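Local coordinates for Non-structural protein 9 (Avian infectious bronchitis virus, PDB 5C94) that forms a homodimer and binds RNA, probably as an accessory subunit of the coronavirus replication machinery, at residues V45-S50 against V89-I94. Numbering follows the deposited sequence.
Sequences VAAITS and VYLYFI
The carbonyl oxygen of A46 accepts the backbone N-H of I94, with 3.0 Å between A46 O and I94 N; this donor stands 43° out of the carbonyl plane, and T97 OG1 adds a weak second bond. Beyond this tilted bond the strands pair regularly. I48 and Y92 exchange two hydrogen bonds, I48 N to Y92 O and Y92 N to I48 O, both 2.8 Å, and S50 and Y90 form the next such pair, with Y90 N 2.8 Å from S50 O. A47 opposite F93 and T49 opposite L91 are the non-hydrogen-bonded pairs. These antiparallel strands, 42-50 and 85-93, are neighbours in the barrel-like sheet of the nsp9 fold. On its other edge strand 42-50 carries a classic beta bulge, where A46 and A47 both face Y35.

On the face of A47, T49, L91 and F93, the L91 branch CD2 reaches across to A47 CB and lies 3.5 Å from T49 CG2. Its other methyl, CD1, sits over one face of the F93 ring, offset toward the rim, while A46 O lies at the edge of that ring. F93 also packs on R102 and V105 of helix 99-109 and on P2 of the second subunit. On the reverse face, I48 CG1 stands between its backbone N and carbonyl carbon (chi1 75°), which sends it obliquely across the Y92 side chain, with I48 CG1 3.8 Å from Y92 CD1. Hydrogen bonds to N52 O and L55 N anchor Y92 OH, and S50 OG bonds to N52 N. Beside the A46-I94 bond, I94 CD1 meets V45 CG1 at 3.4 Å, methyl to methyl.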
loop_
_atom_site.group_PDB
_atom_site.type_symbol
_atom_site.label_atom_id
_atom_site.label_comp_id
_atom_site.label_asym_id
_atom_site.label_seq_id
_atom_site.Cartn_x
_atom_site.Cartn_y
_atom_site.Cartn_z
ATOM N N VAL A 45 1.156 14.166 0.734
ATOM C CA VAL A 45 1.596 13.762 -0.595
ATOM C C VAL A 45 2.747 12.755 -0.461
ATOM O O VAL A 45 3.714 12.984 0.272
ATOM C CB VAL A 45 2.024 14.979 -1.458
ATOM C CG1 VAL A 45 2.286 14.560 -2.882
ATOM C CG2 VAL A 45 0.925 16.007 -1.477
ATOM N N ALA A 46 2.618 11.637 -1.172
ATOM C CA ALA A 46 3.501 10.486 -1.009
ATOM C C ALA A 46 4.415 10.221 -2.214
ATOM O O ALA A 46 5.550 9.738 -2.076
ATOM C CB ALA A 46 2.655 9.253 -0.737
ATOM N N ALA A 47 3.904 10.513 -3.405
ATOM C CA ALA A 47 4.593 10.124 -4.620
ATOM C C ALA A 47 4.098 10.922 -5.808
ATOM O O ALA A 47 2.993 11.463 -5.776
ATOM C CB ALA A 47 4.406 8.643 -4.879
ATOM N N ILE A 48 4.920 11.012 -6.851
ATOM C CA ILE A 48 4.429 11.525 -8.126
ATOM C C ILE A 48 4.769 10.525 -9.224
ATOM O O ILE A 48 5.701 9.732 -9.070
ATOM C CB ILE A 48 5.007 12.923 -8.479
ATOM C CG1 ILE A 48 6.458 12.808 -8.931
ATOM C CG2 ILE A 48 4.846 13.920 -7.307
ATOM C CD1 ILE A 48 6.853 13.870 -9.925
ATOM N N THR A 49 3.980 10.522 -10.297
ATOM C CA THR A 49 4.321 9.743 -11.485
ATOM C C THR A 49 4.500 10.625 -12.721
ATOM O O THR A 49 3.898 11.704 -12.838
ATOM C CB THR A 49 3.264 8.661 -11.804
ATOM O OG1 THR A 49 1.966 9.257 -11.925
ATOM C CG2 THR A 49 3.253 7.600 -10.719
ATOM N N SER A 50 5.326 10.151 -13.647
ATOM C CA SER A 50 5.663 10.931 -14.823
ATOM C C SER A 50 6.285 10.067 -15.903
ATOM O O SER A 50 6.825 9.002 -15.616
ATOM C CB SER A 50 6.622 12.068 -14.439
ATOM O OG SER A 50 6.955 12.851 -15.574
ATOM N N VAL A 89 6.016 4.204 -16.866
ATOM C CA VAL A 89 5.749 5.270 -15.907
ATOM C C VAL A 89 6.814 5.277 -14.816
ATOM O O VAL A 89 7.172 4.232 -14.280
ATOM C CB VAL A 89 4.353 5.112 -15.266
ATOM C CG1 VAL A 89 4.091 6.221 -14.255
ATOM C CG2 VAL A 89 3.260 5.099 -16.349
ATOM N N TYR A 90 7.334 6.460 -14.509
ATOM C CA TYR A 90 8.324 6.637 -13.448
ATOM C C TYR A 90 7.640 7.101 -12.180
ATOM O O TYR A 90 6.879 8.073 -12.188
ATOM C CB TYR A 90 9.405 7.633 -13.890
ATOM C CG TYR A 90 10.178 7.089 -15.061
ATOM C CD1 TYR A 90 11.266 6.244 -14.861
ATOM C CD2 TYR A 90 9.780 7.349 -16.367
ATOM C CE1 TYR A 90 11.972 5.711 -15.935
ATOM C CE2 TYR A 90 10.475 6.803 -17.451
ATOM C CZ TYR A 90 11.567 5.986 -17.220
ATOM O OH TYR A 90 12.271 5.448 -18.271
ATOM N N LEU A 91 7.882 6.385 -11.095
ATOM C CA LEU A 91 7.207 6.667 -9.838
ATOM C C LEU A 91 8.250 7.130 -8.824
ATOM O O LEU A 91 9.219 6.409 -8.531
ATOM C CB LEU A 91 6.446 5.434 -9.358
ATOM C CG LEU A 91 5.585 5.392 -8.082
ATOM C CD1 LEU A 91 6.433 5.035 -6.910
ATOM C CD2 LEU A 91 4.855 6.672 -7.804
ATOM N N TYR A 92 8.063 8.355 -8.336
ATOM C CA TYR A 92 8.980 8.974 -7.400
ATOM C C TYR A 92 8.293 9.150 -6.069
ATOM O O TYR A 92 7.290 9.862 -5.991
ATOM C CB TYR A 92 9.433 10.366 -7.860
ATOM C CG TYR A 92 10.000 10.531 -9.248
ATOM C CD1 TYR A 92 9.178 10.528 -10.378
ATOM C CD2 TYR A 92 11.356 10.763 -9.415
ATOM C CE1 TYR A 92 9.716 10.711 -11.642
ATOM C CE2 TYR A 92 11.900 10.952 -10.651
ATOM C CZ TYR A 92 11.090 10.929 -11.760
ATOM O OH TYR A 92 11.684 11.138 -12.973
ATOM N N PHE A 93 8.829 8.548 -5.022
ATOM C CA PHE A 93 8.328 8.849 -3.697
ATOM C C PHE A 93 8.992 10.118 -3.235
ATOM O O PHE A 93 10.101 10.452 -3.643
ATOM C CB PHE A 93 8.588 7.716 -2.709
ATOM C CG PHE A 93 7.790 6.482 -2.989
ATOM C CD1 PHE A 93 6.421 6.454 -2.741
ATOM C CD2 PHE A 93 8.402 5.357 -3.526
ATOM C CE1 PHE A 93 5.680 5.315 -3.004
ATOM C CE2 PHE A 93 7.675 4.210 -3.792
ATOM C CZ PHE A 93 6.309 4.186 -3.536
ATOM N N ILE A 94 8.290 10.827 -2.382
ATOM C CA ILE A 94 8.788 12.052 -1.826
ATOM C C ILE A 94 9.760 11.759 -0.668
ATOM O O ILE A 94 9.553 10.818 0.098
ATOM C CB ILE A 94 7.582 12.899 -1.413
ATOM C CG1 ILE A 94 7.031 13.543 -2.689
ATOM C CG2 ILE A 94 7.928 13.907 -0.325
ATOM C CD1 ILE A 94 5.685 14.078 -2.562
#